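Local coordinates for protein lectin 2 (Agrocybe aegerita, PDB 4TQJ) that binds sugar chains as a fungal lectin, specifically recognising N-acetylglucosamine at the non-reducing terminus, through a beta-propeller fold, at residues 289-292 with 296-299; 42-47 with 83-88; 155-160 with 196-201; 281-286 with 327-332. The protein carries 1 engineered substitution. All coordinates share one frame; numbering follows the deposited sequence.

Contact 1. Residues 289-292 with 296-299; sequences DLTG and GDVV
Asp297 reaches across from strand 297-301 and takes the backbone N-H of Leu290 on its carboxylate. OD2 lies 2.7 Å from Leu290 N, the N-H pointing at it at 157° and meeting the anti lone pair, the one turned away from OD1. CG stands anti to the carbonyl carbon of Asp297 (chi1 -56°), which carries the carboxylate over to the loop. The second oxygen, OD1, accepts from Asn311 N, so the group is held at both ends.

Asp289, a few residues back along the same hairpin, turns inward on its own loop. Its OD1 accepts from Thr291 N at 3.0 Å, closing an Asx turn, and more weakly from Gly292 N, while its OD2 takes Gly294 N. Bonds from that loop thus curl it round one aspartate, as in the Asp-rich loops of FG-GAP-like propeller repeats.

The tight part also has an apolar side. Leu290 CD1 meets Val299 CG2 at 3.5 Å, with CD2 also close, and this pair is closed in by Val308 and by Val342 of the next sheet. On the loose side Thr291 is partly exposed and only skirts Asp297, its OG1 staying 3.8 Å from OD2; Gly292, next to it, faces solvent without touching strand 297-301.

Asp289 OD1 and Asp297 OD2 come within 3.6 Å, their planes 54° apart. Two buried like charges so close would repel, and the backbone N-H groups around both probably offset part of that cost.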
loop_
_atom_site.group_PDB
_atom_site.type_symbol
_atom_site.label_atom_id
_atom_site.label_comp_id
_atom_site.label_asym_id
_atom_site.label_seq_id
_atom_site.Cartn_x
_atom_site.Cartn_y
_atom_site.Cartn_z
ATOM N N ASP A 289 5.129 17.432 8.892
ATOM C CA ASP A 289 4.258 18.282 8.084
ATOM C C ASP A 289 2.815 18.133 8.532
ATOM O O ASP A 289 2.169 17.127 8.235
ATOM C CB ASP A 289 4.380 17.966 6.583
ATOM C CG ASP A 289 3.554 18.916 5.725
ATOM O OD1 ASP A 289 2.884 19.796 6.299
ATOM O OD2 ASP A 289 3.576 18.794 4.487
ATOM N N LEU A 290 2.310 19.120 9.265
ATOM C CA LEU A 290 0.963 19.008 9.816
ATOM C C LEU A 290 -0.084 19.675 8.935
ATOM O O LEU A 290 -1.253 19.678 9.280
ATOM C CB LEU A 290 0.890 19.565 11.246
ATOM C CG LEU A 290 1.116 18.573 12.394
ATOM C CD1 LEU A 290 2.493 17.900 12.319
ATOM C CD2 LEU A 290 0.944 19.280 13.740
ATOM N N THR A 291 0.330 20.217 7.789
ATOM C CA THR A 291 -0.619 20.926 6.941
ATOM C C THR A 291 -0.607 20.531 5.465
ATOM O O THR A 291 -1.324 21.117 4.663
ATOM C CB THR A 291 -0.432 22.430 7.050
ATOM O OG1 THR A 291 0.893 22.763 6.630
ATOM C CG2 THR A 291 -0.662 22.893 8.509
ATOM N N GLY A 292 0.194 19.533 5.106
ATOM C CA GLY A 292 0.192 19.038 3.743
ATOM C C GLY A 292 0.827 19.970 2.733
ATOM O O GLY A 292 0.656 19.787 1.530
ATOM N N GLY A 296 8.000 21.712 7.142
ATOM C CA GLY A 296 7.984 21.154 8.483
ATOM C C GLY A 296 7.359 22.070 9.526
ATOM O O GLY A 296 7.652 23.271 9.570
ATOM N N ASP A 297 6.516 21.487 10.374
ATOM C CA ASP A 297 5.921 22.176 11.507
ATOM C C ASP A 297 6.505 21.617 12.797
ATOM O O ASP A 297 6.995 20.484 12.824
ATOM C CB ASP A 297 4.402 22.001 11.480
ATOM C CG ASP A 297 3.808 22.469 10.183
ATOM O OD1 ASP A 297 3.926 23.679 9.909
ATOM O OD2 ASP A 297 3.263 21.638 9.426
ATOM N N VAL A 298 6.489 22.422 13.851
ATOM C CA VAL A 298 7.040 22.004 15.139
ATOM C C VAL A 298 5.964 21.432 16.044
ATOM O O VAL A 298 4.941 22.083 16.292
ATOM C CB VAL A 298 7.758 23.173 15.859
ATOM C CG1 VAL A 298 8.372 22.694 17.169
ATOM C CG2 VAL A 298 8.838 23.767 14.943
ATOM N N VAL A 299 6.201 20.208 16.523
ATOM C CA VAL A 299 5.262 19.508 17.389
ATOM C C VAL A 299 5.938 19.083 18.691
ATOM O O VAL A 299 7.020 18.496 18.676
ATOM C CB VAL A 299 4.739 18.213 16.739
ATOM C CG1 VAL A 299 3.692 17.570 17.650
ATOM C CG2 VAL A 299 4.190 18.484 15.336
#

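Contact 2. Residues 42-47 with 83-88; sequences LAVKNF and YVSVNN
Strands 41-44 and 82-85 belong to different sheets, and their backbones stay well apart: Val44 and Ser85 come nearest, with 8.0 Å between their CA atoms, and Phe47 CA is 9.0 Å from Tyr83 CA. After Val44 the chain folds through an inverse gamma turn centred on Lys45 and reaches Phe47 with a positive phi (59°), a bend that brings the ring back toward the second strand.

Side chains span the gap. Ser85 OG sits at the edge of the Phe47 ring, in its plane, 3.4 Å from CE2. Further round the same rim CE1 lies 3.8 Å from the carbonyl oxygen Tyr83 O and 4.2 Å from Tyr83 CB, while the phenol ring of Tyr83 leads away. Both methyls of Val44 border the serine hydroxyl, CG1 at 3.9 Å from OG and CG2 little farther.

Asn46 holds the backbone of Phe47. Phe47 N bonds to Asn46 OD1 at 2.7 Å, in the carbonyl plane on a lone pair, and the same oxygen takes Trp54 NE1; the indole of Trp54 then meets the Phe47 ring with planes about 40° apart. This is the seam between neighbouring blades of the beta-propeller, where the outermost strand of one sheet, with the turn beyond it, lies against a strand within the next sheet, not at its edge.

Ser85 OG is bonded to the carbonyl oxygen Ala94 O, which satisfies this buried hydroxyl among carbon atoms; its proton is probably spent there, and a lone pair may face the ring edge. Oxygen meeting the slightly positive C-H rim, for serine and for Tyr83 O alike, is probably mildly favourable.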
loop_
_atom_site.group_PDB
_atom_site.type_symbol
_atom_site.label_atom_id
_atom_site.label_comp_id
_atom_site.label_asym_id
_atom_site.label_seq_id
_atom_site.Cartn_x
_atom_site.Cartn_y
_atom_site.Cartn_z
ATOM N N LEU A 42 2.120 -11.726 13.750
ATOM C CA LEU A 42 3.465 -12.236 13.992
ATOM C C LEU A 42 4.086 -12.723 12.687
ATOM O O LEU A 42 3.892 -13.871 12.294
ATOM C CB LEU A 42 3.441 -13.358 15.021
ATOM C CG LEU A 42 4.805 -13.930 15.416
ATOM C CD1 LEU A 42 5.700 -12.835 15.972
ATOM C CD2 LEU A 42 4.644 -15.058 16.436
ATOM N N ALA A 43 4.840 -11.848 12.024
ATOM C CA ALA A 43 5.325 -12.135 10.675
ATOM C C ALA A 43 6.618 -12.961 10.598
ATOM O O ALA A 43 6.826 -13.678 9.619
ATOM C CB ALA A 43 5.467 -10.837 9.869
ATOM N N VAL A 44 7.476 -12.851 11.615
ATOM C CA VAL A 44 8.770 -13.536 11.628
ATOM C C VAL A 44 9.195 -13.876 13.048
ATOM O O VAL A 44 9.305 -12.983 13.900
ATOM C CB VAL A 44 9.889 -12.652 11.018
ATOM C CG1 VAL A 44 11.242 -13.350 11.129
ATOM C CG2 VAL A 44 9.579 -12.313 9.578
ATOM N N LYS A 45 9.433 -15.160 13.304
ATOM C CA LYS A 45 9.877 -15.614 14.618
ATOM C C LYS A 45 11.385 -15.485 14.739
ATOM O O LYS A 45 12.117 -16.479 14.759
ATOM C CB LYS A 45 9.442 -17.061 14.873
ATOM C CG LYS A 45 7.945 -17.208 15.127
ATOM C CD LYS A 45 7.516 -18.670 15.201
ATOM C CE LYS A 45 6.083 -18.804 15.712
ATOM N NZ LYS A 45 5.112 -17.998 14.922
ATOM N N ASN A 46 11.844 -14.244 14.807
ATOM C CA ASN A 46 13.256 -13.947 14.886
ATOM C C ASN A 46 13.404 -12.442 15.143
ATOM O O ASN A 46 12.406 -11.757 15.325
ATOM C CB ASN A 46 13.948 -14.375 13.590
ATOM C CG ASN A 46 15.400 -14.782 13.809
ATOM O OD1 ASN A 46 16.140 -14.119 14.532
ATOM N ND2 ASN A 46 15.811 -15.886 13.184
ATOM N N PHE A 47 14.633 -11.936 15.179
ATOM C CA PHE A 47 14.856 -10.513 15.427
ATOM C C PHE A 47 14.279 -10.055 16.766
ATOM O O PHE A 47 13.867 -8.910 16.904
ATOM C CB PHE A 47 14.218 -9.679 14.319
ATOM C CG PHE A 47 14.775 -9.952 12.961
ATOM C CD1 PHE A 47 16.031 -9.479 12.609
ATOM C CD2 PHE A 47 14.042 -10.667 12.024
ATOM C CE1 PHE A 47 16.550 -9.718 11.341
ATOM C CE2 PHE A 47 14.556 -10.913 10.763
ATOM C CZ PHE A 47 15.810 -10.436 10.421
ATOM N N TYR A 83 21.250 -9.567 8.603
ATOM C CA TYR A 83 20.264 -10.565 8.205
ATOM C C TYR A 83 19.011 -9.878 7.690
ATOM O O TYR A 83 18.559 -8.896 8.278
ATOM C CB TYR A 83 19.889 -11.435 9.402
ATOM C CG TYR A 83 21.052 -12.144 10.057
ATOM C CD1 TYR A 83 21.342 -13.474 9.751
ATOM C CD2 TYR A 83 21.853 -11.497 10.990
ATOM C CE1 TYR A 83 22.398 -14.136 10.349
ATOM C CE2 TYR A 83 22.915 -12.152 11.594
ATOM C CZ TYR A 83 23.181 -13.472 11.269
ATOM O OH TYR A 83 24.233 -14.132 11.871
ATOM N N VAL A 84 18.439 -10.400 6.605
ATOM C CA VAL A 84 17.273 -9.790 5.986
ATOM C C VAL A 84 16.117 -10.774 5.839
ATOM O O VAL A 84 16.318 -11.912 5.419
ATOM C CB VAL A 84 17.607 -9.242 4.574
ATOM C CG1 VAL A 84 16.354 -8.683 3.904
ATOM C CG2 VAL A 84 18.707 -8.194 4.639
ATOM N N SER A 85 14.913 -10.327 6.188
ATOM C CA SER A 85 13.689 -11.066 5.890
ATOM C C SER A 85 12.905 -10.339 4.812
ATOM O O SER A 85 12.287 -9.302 5.057
ATOM C CB SER A 85 12.815 -11.246 7.135
ATOM O OG SER A 85 13.271 -12.325 7.935
ATOM N N VAL A 86 12.924 -10.896 3.611
ATOM C CA VAL A 86 12.304 -10.249 2.474
ATOM C C VAL A 86 10.777 -10.236 2.555
ATOM O O VAL A 86 10.146 -11.268 2.763
ATOM C CB VAL A 86 12.795 -10.889 1.162
ATOM C CG1 VAL A 86 12.028 -10.323 -0.035
ATOM C CG2 VAL A 86 14.301 -10.667 1.010
ATOM N N ASN A 87 10.195 -9.049 2.412
ATOM C CA ASN A 87 8.750 -8.874 2.267
ATOM C C ASN A 87 8.299 -9.355 0.879
ATOM O O ASN A 87 8.576 -8.696 -0.122
ATOM C CB ASN A 87 8.424 -7.391 2.441
ATOM C CG ASN A 87 6.944 -7.069 2.306
ATOM O OD1 ASN A 87 6.147 -7.841 1.766
ATOM N ND2 ASN A 87 6.577 -5.891 2.779
ATOM N N ASN A 88 7.612 -10.493 0.812
ATOM C CA ASN A 88 7.255 -11.086 -0.482
ATOM C C ASN A 88 6.211 -10.288 -1.262
ATOM O O ASN A 88 5.737 -10.727 -2.319
ATOM C CB ASN A 88 6.794 -12.540 -0.325
ATOM C CG ASN A 88 5.279 -12.665 -0.154
ATOM O OD1 ASN A 88 4.657 -11.876 0.563
ATOM N ND2 ASN A 88 4.680 -13.655 -0.824
#

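Contact 3. Residues 155-160 with 196-201; sequences LVLKDF and FISRNN
Leu157, ending strand 154-157, and Ser198, on strand 195-198, mark the nearest backbone approach, their CA atoms 8.9 Å apart, and beyond Leu157 an inverse gamma turn centred on Lys158 leads to Phe160, whose ring edge meets Phe196.

Ser198 OG is where two of the side chains converge. Leu157 brings its methyl CD2 to 3.3 Å from OG, a close approach, and Phe160 CE2 stands equally near. The methyl and the hydroxyl both lie in the plane of the Phe160 ring, at its edge, so the three groups form a small cluster. The hydroxyl is bonded to Ala207 O, which satisfies it inside this largely carbon surrounding. Farther along the rim, Phe160 CZ packs 4.0 Å from Phe196 CB; the two side chains meet at a slant, and the Phe196 ring itself heads off to pair with His194.

The contact joins consecutive blades of the beta-propeller: strand 154-157 is the outermost strand of its sheet, strand 195-198 has a neighbour on each side in the following sheet, and Ile187 on the adjacent strand 186-190 touches Leu157, Phe160 and Ser198 alike.

Asp159 lies on the turn side. Its OD1 accepts from Phe160 N at 2.8 Å with a bent approach of 140°, on the anti side but 29° out of the carboxylate plane. The carboxylate carbon CG also lies over one face of the Phe160 ring, 4.3 Å above it and offset toward the rim, while Trp167 meets the ring with its plane about 45° away, and Arg174 NH1 bonds to Phe160 O.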
loop_
_atom_site.group_PDB
_atom_site.type_symbol
_atom_site.label_atom_id
_atom_site.label_comp_id
_atom_site.label_asym_id
_atom_site.label_seq_id
_atom_site.Cartn_x
_atom_site.Cartn_y
_atom_site.Cartn_z
ATOM N N LEU A 155 35.449 1.788 3.128
ATOM C CA LEU A 155 35.609 3.092 3.751
ATOM C C LEU A 155 35.537 4.117 2.638
ATOM O O LEU A 155 36.450 4.204 1.825
ATOM C CB LEU A 155 36.952 3.161 4.484
ATOM C CG LEU A 155 37.294 4.420 5.283
ATOM C CD1 LEU A 155 36.252 4.687 6.360
ATOM C CD2 LEU A 155 38.673 4.275 5.918
ATOM N N VAL A 156 34.444 4.873 2.582
ATOM C CA VAL A 156 34.227 5.824 1.497
ATOM C C VAL A 156 34.532 7.269 1.882
ATOM O O VAL A 156 34.648 8.141 1.010
ATOM C CB VAL A 156 32.786 5.745 0.935
ATOM C CG1 VAL A 156 32.451 4.331 0.533
ATOM C CG2 VAL A 156 31.783 6.282 1.955
ATOM N N LEU A 157 34.654 7.516 3.182
ATOM C CA LEU A 157 34.965 8.847 3.681
ATOM C C LEU A 157 35.625 8.736 5.054
ATOM O O LEU A 157 35.060 8.128 5.965
ATOM C CB LEU A 157 33.693 9.690 3.780
ATOM C CG LEU A 157 33.891 11.166 4.144
ATOM C CD1 LEU A 157 34.600 11.894 3.004
ATOM C CD2 LEU A 157 32.565 11.843 4.457
ATOM N N LYS A 158 36.819 9.313 5.199
ATOM C CA LYS A 158 37.556 9.235 6.455
ATOM C C LYS A 158 37.237 10.403 7.388
ATOM O O LYS A 158 38.091 11.246 7.673
ATOM C CB LYS A 158 39.061 9.147 6.194
ATOM C CG LYS A 158 39.482 7.904 5.396
ATOM C CD LYS A 158 41.001 7.702 5.434
ATOM C CE LYS A 158 41.424 6.442 4.689
ATOM N NZ LYS A 158 42.913 6.274 4.666
ATOM N N ASP A 159 36.001 10.421 7.877
ATOM C CA ASP A 159 35.511 11.502 8.704
ATOM C C ASP A 159 34.188 11.045 9.303
ATOM O O ASP A 159 33.620 10.052 8.852
ATOM C CB ASP A 159 35.286 12.744 7.861
ATOM C CG ASP A 159 35.441 14.028 8.658
ATOM O OD1 ASP A 159 35.392 13.987 9.918
ATOM O OD2 ASP A 159 35.601 15.084 8.012
ATOM N N PHE A 160 33.701 11.765 10.308
ATOM C CA PHE A 160 32.445 11.412 10.981
ATOM C C PHE A 160 32.505 10.069 11.726
ATOM O O PHE A 160 31.473 9.459 11.974
ATOM C CB PHE A 160 31.279 11.385 9.980
ATOM C CG PHE A 160 31.076 12.680 9.256
ATOM C CD1 PHE A 160 30.568 13.794 9.921
ATOM C CD2 PHE A 160 31.385 12.790 7.912
ATOM C CE1 PHE A 160 30.388 14.994 9.257
ATOM C CE2 PHE A 160 31.214 13.992 7.241
ATOM C CZ PHE A 160 30.714 15.095 7.915
ATOM N N PHE A 196 28.790 20.295 9.753
ATOM C CA PHE A 196 29.555 19.965 8.558
ATOM C C PHE A 196 28.627 19.264 7.579
ATOM O O PHE A 196 27.712 18.551 7.990
ATOM C CB PHE A 196 30.705 18.983 8.872
ATOM C CG PHE A 196 31.820 19.558 9.720
ATOM C CD1 PHE A 196 32.858 20.278 9.135
ATOM C CD2 PHE A 196 31.845 19.352 11.096
ATOM C CE1 PHE A 196 33.903 20.801 9.908
ATOM C CE2 PHE A 196 32.882 19.869 11.874
ATOM C CZ PHE A 196 33.913 20.596 11.278
ATOM N N ILE A 197 28.875 19.446 6.291
ATOM C CA ILE A 197 28.192 18.677 5.257
ATOM C C ILE A 197 29.232 17.938 4.424
ATOM O O ILE A 197 30.295 18.487 4.134
ATOM C CB ILE A 197 27.405 19.583 4.295
ATOM C CG1 ILE A 197 26.402 20.452 5.048
ATOM C CG2 ILE A 197 26.703 18.745 3.212
ATOM C CD1 ILE A 197 25.296 19.682 5.705
ATOM N N SER A 198 28.939 16.692 4.062
ATOM C CA SER A 198 29.666 16.017 2.993
ATOM C C SER A 198 28.690 15.702 1.887
ATOM O O SER A 198 27.771 14.900 2.076
ATOM C CB SER A 198 30.303 14.720 3.468
ATOM O OG SER A 198 31.508 14.991 4.130
ATOM N N ARG A 199 28.896 16.329 0.737
ATOM C CA ARG A 199 27.969 16.220 -0.375
ATOM C C ARG A 199 28.032 14.831 -0.966
ATOM O O ARG A 199 29.114 14.300 -1.217
ATOM C CB ARG A 199 28.325 17.227 -1.471
ATOM C CG ARG A 199 28.796 18.565 -0.949
ATOM C CD ARG A 199 29.432 19.411 -2.051
ATOM N NE ARG A 199 28.418 20.018 -2.907
ATOM C CZ ARG A 199 27.775 21.143 -2.612
ATOM N NH1 ARG A 199 28.047 21.784 -1.478
ATOM N NH2 ARG A 199 26.859 21.624 -3.446
ATOM N N ASN A 200 26.863 14.255 -1.192
ATOM C CA ASN A 200 26.744 13.027 -1.950
ATOM C C ASN A 200 26.879 13.370 -3.422
ATOM O O ASN A 200 26.066 14.109 -3.965
ATOM C CB ASN A 200 25.387 12.388 -1.669
ATOM C CG ASN A 200 25.215 11.048 -2.345
ATOM O OD1 ASN A 200 25.740 10.805 -3.431
ATOM N ND2 ASN A 200 24.454 10.180 -1.713
ATOM N N ASN A 201 27.920 12.862 -4.069
ATOM C CA ASN A 201 28.171 13.227 -5.458
ATOM C C ASN A 201 27.167 12.630 -6.436
ATOM O O ASN A 201 26.943 13.185 -7.509
ATOM C CB ASN A 201 29.611 12.894 -5.862
ATOM C CG ASN A 201 30.612 13.842 -5.237
ATOM O OD1 ASN A 201 30.418 15.058 -5.257
ATOM N ND2 ASN A 201 31.666 13.294 -4.647
#

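Contact 4. Residues 281-286 with 327-332; sequences AKHPRF and FGVQQG
Val329 opens a type I beta turn, Val329 to Gly332, in the loop between strands 321-324 and 339-343, and with one methyl it leans on Lys282 and His283, in the run leading into strand 285-288. That methyl, CG2, is anti to the carbonyl carbon of its own residue and touches His283 NE2 and CD2, both at 3.6 Å, coming in obliquely to the imidazole. It also lies 3.7 Å from the backbone oxygen Lys282 O and 4.0 Å from Lys282 CB.

The imidazole hardly has freedom to turn. Lys282 CB sits over its centre, 3.6 Å above the plane, Trp278 meets it edge-to-face, ND1 is bonded to Gln279 N and NE2 to Asn303 OD1. With a backbone N-H on one nitrogen and an amide oxygen on the other, the ring is probably neutral, its proton on NE2.

In the propeller this joins the lead-in to one edge strand of a four-stranded sheet, 285-288, to the loop that follows the other, 321-324; the turn is tied by backbone bonds of Val329 and Gln330 to Gly302 and Asn303, in the loop after strand 297-301.

Each segment is braced internally. Gly332 N closes the turn on Val329 O at 3.0 Å, and Gly328 N bonds to Gln331 OE1 at 2.8 Å. On the other segment, Arg285 NE bonds to His283 O at 3.0 Å, the oxygen lying 26° out of the guanidinium plane, with NH1 held by Phe272 O.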
loop_
_atom_site.group_PDB
_atom_site.type_symbol
_atom_site.label_atom_id
_atom_site.label_comp_id
_atom_site.label_asym_id
_atom_site.label_seq_id
_atom_site.Cartn_x
_atom_site.Cartn_y
_atom_site.Cartn_z
ATOM N N ALA A 281 13.938 14.573 29.203
ATOM C CA ALA A 281 13.411 13.396 29.899
ATOM C C ALA A 281 11.880 13.313 29.920
ATOM O O ALA A 281 11.316 12.295 30.318
ATOM C CB ALA A 281 13.952 13.334 31.332
ATOM N N LYS A 282 11.207 14.379 29.503
ATOM C CA LYS A 282 9.759 14.429 29.655
ATOM C C LYS A 282 8.995 14.785 28.382
ATOM O O LYS A 282 7.856 14.368 28.214
ATOM C CB LYS A 282 9.359 15.411 30.773
ATOM C CG LYS A 282 10.013 15.146 32.135
ATOM C CD LYS A 282 9.132 15.647 33.274
ATOM C CE LYS A 282 9.919 16.421 34.328
ATOM N NZ LYS A 282 11.110 15.696 34.842
ATOM N N HIS A 283 9.622 15.552 27.493
ATOM C CA HIS A 283 8.881 16.268 26.466
ATOM C C HIS A 283 9.392 16.045 25.048
ATOM O O HIS A 283 10.072 16.906 24.487
ATOM C CB HIS A 283 8.935 17.756 26.779
ATOM C CG HIS A 283 8.437 18.104 28.149
ATOM N ND1 HIS A 283 9.187 18.829 29.052
ATOM C CD2 HIS A 283 7.255 17.854 28.758
ATOM C CE1 HIS A 283 8.488 19.005 30.157
ATOM N NE2 HIS A 283 7.315 18.414 30.009
ATOM N N PRO A 284 9.056 14.899 24.455
ATOM C CA PRO A 284 9.506 14.651 23.082
ATOM C C PRO A 284 9.040 15.715 22.074
ATOM O O PRO A 284 7.870 16.154 22.070
ATOM C CB PRO A 284 8.932 13.263 22.748
ATOM C CG PRO A 284 8.040 12.880 23.883
ATOM C CD PRO A 284 8.454 13.706 25.078
ATOM N N ARG A 285 9.980 16.141 21.237
ATOM C CA ARG A 285 9.698 17.112 20.182
ATOM C C ARG A 285 9.944 16.529 18.776
ATOM O O ARG A 285 10.771 15.635 18.604
ATOM C CB ARG A 285 10.470 18.404 20.426
ATOM C CG ARG A 285 9.776 19.351 21.451
ATOM C CD ARG A 285 10.764 20.086 22.363
ATOM N NE ARG A 285 11.505 19.170 23.239
ATOM C CZ ARG A 285 12.577 19.524 23.957
ATOM N NH1 ARG A 285 13.032 20.777 23.919
ATOM N NH2 ARG A 285 13.197 18.629 24.708
ATOM N N PHE A 286 9.200 17.017 17.784
ATOM C CA PHE A 286 9.289 16.488 16.417
ATOM C C PHE A 286 9.097 17.613 15.404
ATOM O O PHE A 286 8.462 18.630 15.692
ATOM C CB PHE A 286 8.187 15.448 16.130
ATOM C CG PHE A 286 8.165 14.269 17.068
ATOM C CD1 PHE A 286 8.664 13.038 16.669
ATOM C CD2 PHE A 286 7.602 14.381 18.336
ATOM C CE1 PHE A 286 8.631 11.933 17.536
ATOM C CE2 PHE A 286 7.565 13.308 19.197
ATOM C CZ PHE A 286 8.081 12.073 18.799
ATOM N N PHE A 327 -1.767 12.957 25.682
ATOM C CA PHE A 327 -0.428 12.480 25.320
ATOM C C PHE A 327 0.685 13.242 26.027
ATOM O O PHE A 327 1.843 13.215 25.595
ATOM C CB PHE A 327 -0.209 12.556 23.809
ATOM C CG PHE A 327 -1.124 11.666 23.028
ATOM C CD1 PHE A 327 -0.961 10.296 23.066
ATOM C CD2 PHE A 327 -2.153 12.198 22.274
ATOM C CE1 PHE A 327 -1.790 9.474 22.347
ATOM C CE2 PHE A 327 -2.995 11.372 21.566
ATOM C CZ PHE A 327 -2.802 10.014 21.606
ATOM N N GLY A 328 0.331 13.923 27.113
ATOM C CA GLY A 328 1.297 14.733 27.824
ATOM C C GLY A 328 1.664 14.197 29.188
ATOM O O GLY A 328 1.129 13.173 29.644
ATOM N N VAL A 329 2.566 14.913 29.859
ATOM C CA VAL A 329 3.030 14.496 31.182
ATOM C C VAL A 329 1.884 14.441 32.200
ATOM O O VAL A 329 1.836 13.554 33.047
ATOM C CB VAL A 329 4.151 15.416 31.714
ATOM C CG1 VAL A 329 4.631 14.946 33.095
ATOM C CG2 VAL A 329 5.317 15.471 30.721
ATOM N N GLN A 330 0.972 15.395 32.126
ATOM C CA GLN A 330 -0.168 15.430 33.046
ATOM C C GLN A 330 -0.994 14.147 32.958
ATOM O O GLN A 330 -1.403 13.587 33.976
ATOM C CB GLN A 330 -1.029 16.642 32.734
ATOM C CG GLN A 330 -2.351 16.702 33.455
ATOM C CD GLN A 330 -3.158 17.866 32.988
ATOM O OE1 GLN A 330 -2.623 18.948 32.760
ATOM N NE2 GLN A 330 -4.450 17.659 32.812
ATOM N N GLN A 331 -1.212 13.667 31.734
ATOM C CA GLN A 331 -1.988 12.449 31.514
ATOM C C GLN A 331 -1.214 11.166 31.846
ATOM O O GLN A 331 -1.754 10.069 31.787
ATOM C CB GLN A 331 -2.531 12.404 30.078
ATOM C CG GLN A 331 -3.484 13.548 29.749
ATOM C CD GLN A 331 -2.769 14.820 29.338
ATOM O OE1 GLN A 331 -1.594 14.792 28.992
ATOM N NE2 GLN A 331 -3.478 15.948 29.382
ATOM N N GLY A 332 0.051 11.298 32.221
ATOM C CA GLY A 332 0.785 10.138 32.692
ATOM C C GLY A 332 1.748 9.535 31.688
ATOM O O GLY A 332 2.371 8.519 31.966
#

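In the fold
Contacts 2 and 3 do the same work at different blade seams: in each the end of an outermost strand, with its inverse gamma turn, packs on an interior strand of the next sheet. They lie about 32 Å apart between centres and differ in the aliphatic residue, in the aromatic one on the second strand, and in the amide or carboxylate beside the phenylalanine. Contacts 1 and 4 share one sheet and touch, through Val299 O and Phe286 N, contact 1 being nested in the loop that contact 4 closes. Contact 1 is buried and polar at heart, contact 2 buried but carbon-rich, contact 3 partly buried; contact 4, also partly buried, includes exposed Lys282 and relies on a single methyl.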